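Local coordinates for protein 6-phospho-alpha-glucosidase (Merdibacter massiliensis, PDB 6VC6) that probably hydrolyses 6-phospho-alpha-glucosides with the help of NAD and a manganese ion, as other family 4 glycoside hydrolases do, at residues V124-I127 with E128-Q132; Q239-L242 with D243-G246; K421-E424 with I425-M429. All blocks are in the same frame, centred on the assembly; numbering follows the deposited sequence.

Contact 1. Residues V124-I127 with E128-Q132; sequences VDMI and ESIHQ. With NAD (nicotinamide-adenine-dinucleotide), chain G.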
loop_
_atom_site.group_PDB
_atom_site.type_symbol
_atom_site.label_atom_id
_atom_site.label_comp_id
_atom_site.label_asym_id
_atom_site.label_seq_id
_atom_site.Cartn_x
_atom_site.Cartn_y
_atom_site.Cartn_z
ATOM N N VAL A 124 -15.092 -5.520 -0.681
ATOM C CA VAL A 124 -15.952 -6.352 -1.517
ATOM C C VAL A 124 -15.125 -7.108 -2.551
ATOM O O VAL A 124 -15.274 -8.323 -2.721
ATOM C CB VAL A 124 -17.038 -5.488 -2.185
ATOM C CG1 VAL A 124 -17.798 -6.296 -3.226
ATOM C CG2 VAL A 124 -17.986 -4.923 -1.138
ATOM N N ASP A 125 -14.232 -6.402 -3.248
ATOM C CA ASP A 125 -13.518 -7.007 -4.366
ATOM C C ASP A 125 -12.353 -7.882 -3.914
ATOM O O ASP A 125 -12.028 -8.863 -4.594
ATOM C CB ASP A 125 -13.020 -5.920 -5.319
ATOM C CG ASP A 125 -14.118 -5.388 -6.224
ATOM O OD1 ASP A 125 -15.307 -5.619 -5.921
ATOM O OD2 ASP A 125 -13.790 -4.736 -7.238
HETATM N N MSE A 126 -11.701 -7.546 -2.813
HETATM C CA MSE A 126 -10.602 -8.353 -2.316
HETATM C C MSE A 126 -11.077 -9.694 -1.790
HETATM O O MSE A 126 -10.457 -10.699 -2.106
HETATM C CB MSE A 126 -9.799 -7.651 -1.235
HETATM C CG MSE A 126 -8.832 -6.585 -1.730
HETATM SE SE MSE A 126 -7.360 -7.255 -2.820
HETATM C CE MSE A 126 -6.538 -8.480 -1.562
ATOM N N ILE A 127 -12.144 -9.727 -1.006
ATOM C CA ILE A 127 -12.684 -10.972 -0.468
ATOM C C ILE A 127 -13.214 -11.854 -1.593
ATOM O O ILE A 127 -13.049 -13.080 -1.573
ATOM C CB ILE A 127 -13.764 -10.666 0.586
ATOM C CG1 ILE A 127 -13.109 -10.115 1.855
ATOM C CG2 ILE A 127 -14.593 -11.903 0.896
ATOM C CD1 ILE A 127 -14.087 -9.647 2.901
ATOM N N GLU A 128 -13.842 -11.243 -2.601
ATOM C CA GLU A 128 -14.305 -12.007 -3.754
ATOM C C GLU A 128 -13.135 -12.605 -4.525
ATOM O O GLU A 128 -13.218 -13.737 -5.017
ATOM C CB GLU A 128 -15.149 -11.115 -4.665
ATOM C CG GLU A 128 -15.804 -11.841 -5.829
ATOM C CD GLU A 128 -16.345 -10.887 -6.879
ATOM O OE1 GLU A 128 -15.579 -10.016 -7.345
ATOM O OE2 GLU A 128 -17.536 -11.005 -7.235
ATOM N N SER A 129 -12.031 -11.864 -4.633
ATOM C CA SER A 129 -10.900 -12.333 -5.426
ATOM C C SER A 129 -10.140 -13.447 -4.716
ATOM O O SER A 129 -9.724 -14.422 -5.352
ATOM C CB SER A 129 -9.965 -11.168 -5.748
ATOM O OG SER A 129 -8.858 -11.608 -6.513
ATOM N N ILE A 130 -9.942 -13.320 -3.402
ATOM C CA ILE A 130 -9.208 -14.345 -2.663
ATOM C C ILE A 130 -9.972 -15.663 -2.677
ATOM O O ILE A 130 -9.375 -16.740 -2.786
ATOM C CB ILE A 130 -8.918 -13.872 -1.227
ATOM C CG1 ILE A 130 -8.149 -12.548 -1.240
ATOM C CG2 ILE A 130 -8.149 -14.943 -0.458
ATOM C CD1 ILE A 130 -6.646 -12.693 -1.162
ATOM N N HIS A 131 -11.304 -15.600 -2.571
ATOM C CA HIS A 131 -12.106 -16.818 -2.630
ATOM C C HIS A 131 -11.906 -17.545 -3.953
ATOM O O HIS A 131 -11.846 -18.779 -3.989
ATOM C CB HIS A 131 -13.583 -16.486 -2.417
ATOM C CG HIS A 131 -13.980 -16.387 -0.977
ATOM N ND1 HIS A 131 -13.765 -17.406 -0.073
ATOM C CD2 HIS A 131 -14.580 -15.391 -0.284
ATOM C CE1 HIS A 131 -14.214 -17.041 1.114
ATOM N NE2 HIS A 131 -14.714 -15.822 1.013
ATOM N N GLN A 132 -11.813 -16.791 -5.037
ATOM C CA GLN A 132 -11.541 -17.394 -6.328
ATOM C C GLN A 132 -10.173 -18.046 -6.363
ATOM O O GLN A 132 -10.031 -19.156 -6.852
ATOM C CB GLN A 132 -11.646 -16.364 -7.442
ATOM C CG GLN A 132 -13.060 -15.933 -7.758
ATOM C CD GLN A 132 -13.121 -14.977 -8.929
ATOM O OE1 GLN A 132 -12.119 -14.411 -9.329
ATOM N NE2 GLN A 132 -14.301 -14.804 -9.484
HETATM P PA NAD G . -4.716 1.433 -11.655
HETATM O O1A NAD G . -3.722 1.964 -12.660
HETATM O O2A NAD G . -6.170 1.827 -11.753
HETATM O O5B NAD G . -4.634 -0.173 -11.656
HETATM C C5B NAD G . -5.668 -0.951 -11.063
HETATM C C4B NAD G . -5.928 -2.182 -11.915
HETATM O O4B NAD G . -6.621 -3.168 -11.146
HETATM C C3B NAD G . -6.806 -1.832 -13.105
HETATM O O3B NAD G . -6.196 -2.312 -14.306
HETATM C C2B NAD G . -8.107 -2.568 -12.870
HETATM O O2B NAD G . -8.619 -3.095 -14.096
HETATM C C1B NAD G . -7.709 -3.681 -11.917
HETATM N N9A NAD G . -8.838 -4.097 -11.050
HETATM C C8A NAD G . -9.728 -3.295 -10.435
HETATM N N7A NAD G . -10.632 -4.023 -9.729
HETATM C C5A NAD G . -10.323 -5.323 -9.896
HETATM C C6A NAD G . -10.864 -6.624 -9.434
HETATM N N6A NAD G . -11.950 -6.685 -8.626
HETATM N N1A NAD G . -10.236 -7.748 -9.846
HETATM C C2A NAD G . -9.156 -7.706 -10.649
HETATM N N3A NAD G . -8.615 -6.563 -11.105
HETATM C C4A NAD G . -9.145 -5.364 -10.772
HETATM O O3 NAD G . -4.202 1.775 -10.169
HETATM P PN NAD G . -2.657 2.064 -9.829
HETATM O O1N NAD G . -2.481 3.552 -9.639
HETATM O O2N NAD G . -1.774 1.304 -10.791
HETATM O O5D NAD G . -2.561 1.359 -8.389
HETATM C C5D NAD G . -2.432 -0.057 -8.290
HETATM C C4D NAD G . -2.697 -0.463 -6.848
HETATM O O4D NAD G . -1.464 -0.555 -6.131
HETATM C C3D NAD G . -3.545 0.588 -6.146
HETATM O O3D NAD G . -4.598 -0.065 -5.433
HETATM C C2D NAD G . -2.611 1.228 -5.146
HETATM O O2D NAD G . -3.307 1.617 -3.961
HETATM C C1D NAD G . -1.632 0.102 -4.875
HETATM N N1N NAD G . -0.367 0.579 -4.320
HETATM C C2N NAD G . -0.089 0.225 -3.065
HETATM C C3N NAD G . 1.084 0.625 -2.452
HETATM C C7N NAD G . 1.345 0.201 -1.038
HETATM O O7N NAD G . 2.243 0.733 -0.407
HETATM N N7N NAD G . 0.571 -0.744 -0.505
HETATM C C4N NAD G . 1.992 1.399 -3.164
HETATM C C5N NAD G . 1.678 1.760 -4.471
HETATM C C6N NAD G . 0.482 1.327 -5.037
HETATM O O HOH W 1 -12.919 -9.062 -7.297
HETATM O O HOH W 2 -17.451 -7.347 -6.666
#

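Contact 2. Residues Q239-L242 with D243-G246; sequences QSWL and DTYG. With G6P (6-O-phosphono-alpha-D-glucopyranose), chain F.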
loop_
_atom_site.group_PDB
_atom_site.type_symbol
_atom_site.label_atom_id
_atom_site.label_comp_id
_atom_site.label_asym_id
_atom_site.label_seq_id
_atom_site.Cartn_x
_atom_site.Cartn_y
_atom_site.Cartn_z
ATOM N N GLN A 239 5.246 17.412 -7.771
ATOM C CA GLN A 239 5.413 18.462 -6.771
ATOM C C GLN A 239 4.693 18.120 -5.472
ATOM O O GLN A 239 5.178 18.446 -4.383
ATOM C CB GLN A 239 4.916 19.798 -7.326
ATOM C CG GLN A 239 5.091 20.971 -6.374
ATOM C CD GLN A 239 6.541 21.203 -5.997
ATOM O OE1 GLN A 239 7.433 21.145 -6.845
ATOM N NE2 GLN A 239 6.786 21.464 -4.717
ATOM N N SER A 240 3.537 17.457 -5.566
ATOM C CA SER A 240 2.789 17.107 -4.363
ATOM C C SER A 240 3.570 16.148 -3.473
ATOM O O SER A 240 3.451 16.207 -2.244
ATOM C CB SER A 240 1.437 16.501 -4.740
ATOM O OG SER A 240 1.601 15.287 -5.451
ATOM N N TRP A 241 4.375 15.265 -4.068
ATOM C CA TRP A 241 5.174 14.343 -3.266
ATOM C C TRP A 241 6.357 15.053 -2.621
ATOM O O TRP A 241 6.754 14.717 -1.499
ATOM C CB TRP A 241 5.651 13.173 -4.124
ATOM C CG TRP A 241 4.726 11.994 -4.095
ATOM C CD1 TRP A 241 4.099 11.419 -5.163
ATOM C CD2 TRP A 241 4.318 11.248 -2.942
ATOM N NE1 TRP A 241 3.330 10.360 -4.745
ATOM C CE2 TRP A 241 3.446 10.235 -3.385
ATOM C CE3 TRP A 241 4.606 11.338 -1.575
ATOM C CZ2 TRP A 241 2.860 9.318 -2.515
ATOM C CZ3 TRP A 241 4.023 10.428 -0.712
ATOM C CH2 TRP A 241 3.160 9.431 -1.185
ATOM N N LEU A 242 6.938 16.033 -3.317
ATOM C CA LEU A 242 8.029 16.805 -2.731
ATOM C C LEU A 242 7.545 17.618 -1.537
ATOM O O LEU A 242 8.271 17.775 -0.548
ATOM C CB LEU A 242 8.653 17.717 -3.787
ATOM C CG LEU A 242 9.220 17.023 -5.026
ATOM C CD1 LEU A 242 9.653 18.044 -6.066
ATOM C CD2 LEU A 242 10.378 16.117 -4.646
ATOM N N ASP A 243 6.320 18.141 -1.609
ATOM C CA ASP A 243 5.762 18.872 -0.476
ATOM C C ASP A 243 5.457 17.936 0.687
ATOM O O ASP A 243 5.654 18.300 1.852
ATOM C CB ASP A 243 4.499 19.621 -0.902
ATOM C CG ASP A 243 4.710 20.463 -2.146
ATOM O OD1 ASP A 243 3.760 20.592 -2.946
ATOM O OD2 ASP A 243 5.827 20.995 -2.323
ATOM N N THR A 244 4.978 16.726 0.390
ATOM C CA THR A 244 4.668 15.768 1.446
ATOM C C THR A 244 5.931 15.345 2.187
ATOM O O THR A 244 5.954 15.292 3.422
ATOM C CB THR A 244 3.954 14.550 0.855
ATOM O OG1 THR A 244 2.682 14.949 0.328
ATOM C CG2 THR A 244 3.743 13.483 1.919
ATOM N N TYR A 245 7.000 15.048 1.444
ATOM C CA TYR A 245 8.256 14.664 2.081
ATOM C C TYR A 245 8.911 15.851 2.776
ATOM O O TYR A 245 9.484 15.703 3.861
ATOM C CB TYR A 245 9.204 14.060 1.046
ATOM C CG TYR A 245 9.051 12.566 0.879
ATOM C CD1 TYR A 245 9.910 11.684 1.522
ATOM C CD2 TYR A 245 8.047 12.037 0.079
ATOM C CE1 TYR A 245 9.774 10.319 1.373
ATOM C CE2 TYR A 245 7.902 10.672 -0.076
ATOM C CZ TYR A 245 8.768 9.818 0.572
ATOM O OH TYR A 245 8.629 8.458 0.421
ATOM N N GLY A 246 8.838 17.037 2.166
ATOM C CA GLY A 246 9.426 18.213 2.781
ATOM C C GLY A 246 8.750 18.615 4.075
ATOM O O GLY A 246 9.381 19.222 4.946
HETATM C C1 G6P F . 2.547 5.862 -1.013
HETATM C C2 G6P F . 1.868 4.651 -0.358
HETATM C C3 G6P F . 0.865 3.937 -1.246
HETATM C C4 G6P F . 0.055 4.967 -1.998
HETATM C C5 G6P F . 0.992 5.651 -2.976
HETATM C C6 G6P F . 0.253 6.780 -3.681
HETATM O O1 G6P F . 3.970 5.687 -0.975
HETATM O O2 G6P F . 2.871 3.715 0.060
HETATM O O3 G6P F . -0.002 3.108 -0.464
HETATM O O4 G6P F . -1.002 4.315 -2.709
HETATM O O5 G6P F . 2.141 6.230 -2.347
HETATM O O6 G6P F . 0.873 7.018 -4.939
HETATM P P G6P F . 0.148 7.930 -6.047
HETATM O O1P G6P F . -0.780 6.957 -6.732
HETATM O O2P G6P F . -0.552 9.008 -5.252
HETATM O O3P G6P F . 1.287 8.442 -6.896
#

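Contact 3. Residues K421-E424 with I425-M429; sequences KARE and ILDAM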
loop_
_atom_site.group_PDB
_atom_site.type_symbol
_atom_site.label_atom_id
_atom_site.label_comp_id
_atom_site.label_asym_id
_atom_site.label_seq_id
_atom_site.Cartn_x
_atom_site.Cartn_y
_atom_site.Cartn_z
ATOM N N LYS A 421 -21.054 16.215 9.782
ATOM C CA LYS A 421 -20.237 16.114 8.580
ATOM C C LYS A 421 -20.086 14.666 8.136
ATOM O O LYS A 421 -20.018 14.389 6.932
ATOM C CB LYS A 421 -18.865 16.745 8.823
ATOM C CG LYS A 421 -17.929 16.696 7.624
ATOM C CD LYS A 421 -18.484 17.500 6.458
ATOM C CE LYS A 421 -18.625 18.970 6.818
ATOM N NZ LYS A 421 -19.188 19.759 5.687
ATOM N N ALA A 422 -20.044 13.732 9.088
ATOM C CA ALA A 422 -19.940 12.318 8.743
ATOM C C ALA A 422 -21.161 11.853 7.961
ATOM O O ALA A 422 -21.034 11.185 6.928
ATOM C CB ALA A 422 -19.759 11.479 10.008
ATOM N N ARG A 423 -22.359 12.198 8.441
ATOM C CA ARG A 423 -23.575 11.802 7.738
ATOM C C ARG A 423 -23.665 12.468 6.370
ATOM O O ARG A 423 -24.104 11.843 5.397
ATOM C CB ARG A 423 -24.804 12.143 8.580
ATOM C CG ARG A 423 -26.123 11.761 7.927
ATOM C CD ARG A 423 -27.315 12.235 8.745
ATOM N NE ARG A 423 -27.423 11.538 10.024
ATOM C CZ ARG A 423 -27.965 10.332 10.175
ATOM N NH1 ARG A 423 -28.446 9.681 9.125
ATOM N NH2 ARG A 423 -28.023 9.777 11.377
ATOM N N GLU A 424 -23.249 13.733 6.276
ATOM C CA GLU A 424 -23.283 14.438 4.998
ATOM C C GLU A 424 -22.375 13.765 3.976
ATOM O O GLU A 424 -22.776 13.529 2.830
ATOM C CB GLU A 424 -22.883 15.900 5.202
ATOM C CG GLU A 424 -22.872 16.735 3.932
ATOM C CD GLU A 424 -22.477 18.178 4.190
ATOM O OE1 GLU A 424 -21.806 18.438 5.211
ATOM O OE2 GLU A 424 -22.839 19.050 3.374
ATOM N N ILE A 425 -21.145 13.441 4.378
ATOM C CA ILE A 425 -20.212 12.797 3.459
ATOM C C ILE A 425 -20.646 11.366 3.166
ATOM O O ILE A 425 -20.635 10.927 2.011
ATOM C CB ILE A 425 -18.781 12.852 4.022
ATOM C CG1 ILE A 425 -18.318 14.304 4.167
ATOM C CG2 ILE A 425 -17.825 12.077 3.127
ATOM C CD1 ILE A 425 -16.902 14.446 4.680
ATOM N N LEU A 426 -21.042 10.620 4.203
ATOM C CA LEU A 426 -21.427 9.224 4.014
ATOM C C LEU A 426 -22.584 9.092 3.031
ATOM O O LEU A 426 -22.586 8.192 2.183
ATOM C CB LEU A 426 -21.792 8.594 5.360
ATOM C CG LEU A 426 -22.345 7.167 5.354
ATOM C CD1 LEU A 426 -21.410 6.220 4.616
ATOM C CD2 LEU A 426 -22.585 6.688 6.779
ATOM N N ASP A 427 -23.576 9.980 3.129
ATOM C CA ASP A 427 -24.700 9.933 2.199
ATOM C C ASP A 427 -24.245 10.215 0.773
ATOM O O ASP A 427 -24.740 9.598 -0.178
ATOM C CB ASP A 427 -25.778 10.927 2.627
ATOM C CG ASP A 427 -26.535 10.471 3.858
ATOM O OD1 ASP A 427 -26.323 9.321 4.296
ATOM O OD2 ASP A 427 -27.343 11.262 4.389
ATOM N N ALA A 428 -23.299 11.142 0.605
ATOM C CA ALA A 428 -22.778 11.429 -0.728
ATOM C C ALA A 428 -21.983 10.256 -1.286
ATOM O O ALA A 428 -22.005 10.018 -2.498
ATOM C CB ALA A 428 -21.914 12.689 -0.694
HETATM N N MSE A 429 -21.288 9.515 -0.428
HETATM C CA MSE A 429 -20.484 8.378 -0.862
HETATM C C MSE A 429 -21.364 7.205 -1.283
HETATM O O MSE A 429 -21.061 6.505 -2.249
HETATM C CB MSE A 429 -19.531 7.939 0.252
HETATM C CG MSE A 429 -18.575 9.019 0.730
HETATM SE SE MSE A 429 -16.895 9.081 -0.244
HETATM C CE MSE A 429 -17.453 10.195 -1.729
HETATM O O HOH W 3 -28.915 10.256 6.281
#

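Contact 1. Residues V124-I127 with E128-Q132
I127 runs alongside H131, one turn further along helix 113-136, and its methyl CG2 rests 3.7 Å from CD2 of the imidazole. CG2 stands opposite the backbone N (CG1 has chi1 -72°), and this turns the methyl toward the ring. The same CD2 of H131 lies 3.1 Å from I127 O, the carbonyl that also accepts the helix bond from H131 N. A branched hydrocarbon suits this buried position because I127 also meets L156 and Y398 on neighbouring helices, while NE2 of H131 is hydrogen-bonded to E159.

On the NAD-facing side of this helix of the Rossmann-like domain, E128 carries its carboxylate out on an extended chain, with CG anti to the backbone N (chi1 -174°), and brings it near D125. One water donates to E128 OE1 at 2.8 Å and to D125 O, and accepts from the adenine amino group N6A of NAD. A second water donates to D125 OD1 at 2.9 Å and weakly to E128 OE1. D125 OD2 accepts directly from N6A of NAD at 3.0 Å (154°). On the inner side, M126, here a selenomethionine, sets CE 4.2 Å from CD1 of I130, and both side chains lean on M83 of strand 80-83.

The adenine amino group therefore finds two acceptors, a carboxylate oxygen and a water. The second water, shared by the two carboxylates, probably eases their closeness, whereas the first ties E128 to the backbone of D125 and to adenine; the pair of acceptors is consistent with recognition of adenine through its amino hydrogens.

Contact 2. Residues Q239-L242 with D243-G246
W241 sets the benzene side of its indole beside Y245, one helical turn later, with CE3 of W241 3.7 Å from CE2 of the tyrosine. Both belong to the short helix 239-246, which presents W241 to the pocket of the bound glucose 6-phosphate, so this is an i to i+4 aromatic pair beside a ligand. The six-membered ring of W241 and the ring of Y245 meet obliquely, planes at 56° and centroids 5.9 Å apart. T244 has its methyl CG2 opposite the backbone N, and this places it 4.0 Å from CZ3 of W241.

The ligand meets another part of the ring: its O5 lies at the indole edge, 3.2 Å from CZ2 of W241. R237 forms a cation-pi contact with the indole, and R283, which touches it too, is hydrogen-bonded to the ligand. A broad, rigid aromatic suits a position that touches both Y245 and the sugar. With a leucine here the sugar would probably lose the flat edge beside O5, and Y245 would be left with a gap against its ring.

The outer side of the helix is polar. Q239 bends at chi2 (60°), curling its amide back toward D243; the side chains cross at nearly a right angle. NE2 of Q239 donates to D243 OD2 at 2.6 Å, short but bent (134°), on the syn side yet out of the carboxylate plane, the oxygen also tilted from the amide plane.

Contact 3. Residues K421-E424 with I425-M429
K421 and I425 cross obliquely, the lysine methylenes CG and CD lying over the end of the isoleucine, with CG of K421 3.8 Å from I425 CD1. They sit one turn apart on the amphipathic helix 419-432, whose inner face turns A422, I425 and L426 into the protein and whose outer face carries charge. A lysine suits the boundary between them, its aliphatic stem covering I425 while its ammonium reaches polar partners at the rim. The stem is bent at both chi2 and chi3 (63° and 62°), a fold that brings NZ round to E424. NZ of K421 forms a salt bridge with E424 OE1 at 3.0 Å, reaching it from above the carboxylate plane, and it also donates to L103 O. I425 itself packs on A113 of helix 113-136, and the small A422 lies against F410 of helix 403-412.

R423 and D427 are paired differently. They lie side by side, pointing the same way, with guanidinium and carboxylate planes 65° apart. Their charged groups do not touch: NH1 of R423 is 5.1 Å from D427 OD2, so any attraction between them is probably modest. D427 is also held through OD1 by the hydroxyl of Y403. What links their charged ends is one water at the edge of the guanidinium, in its plane, which accepts from R423 NH1 at 2.9 Å and donates to D427 OD2 at 2.7 Å.

Overall arrangement
The contacts follow one another along the chain, each within a single helix: contact 1 in helix 113-136, contact 2 in helix 239-246, contact 3 in helix 419-432 near the C-terminus. Contacts 1 and 2 lie on opposite sides of the chain's centre, their centres about 34 Å apart, and each supplies a residue to a ligand site: D125 reaches the adenine end of NAD, W241 the sugar phosphate, its side chain about 8 Å from NAD. Contact 3, with its centre about 27 Å from contact 1 and 29 Å from contact 2, holds no ligand residue. Its I425 and M429 nevertheless pack on A113 and A117 of helix 113-136, joining the C-terminal region to the nucleotide-binding part.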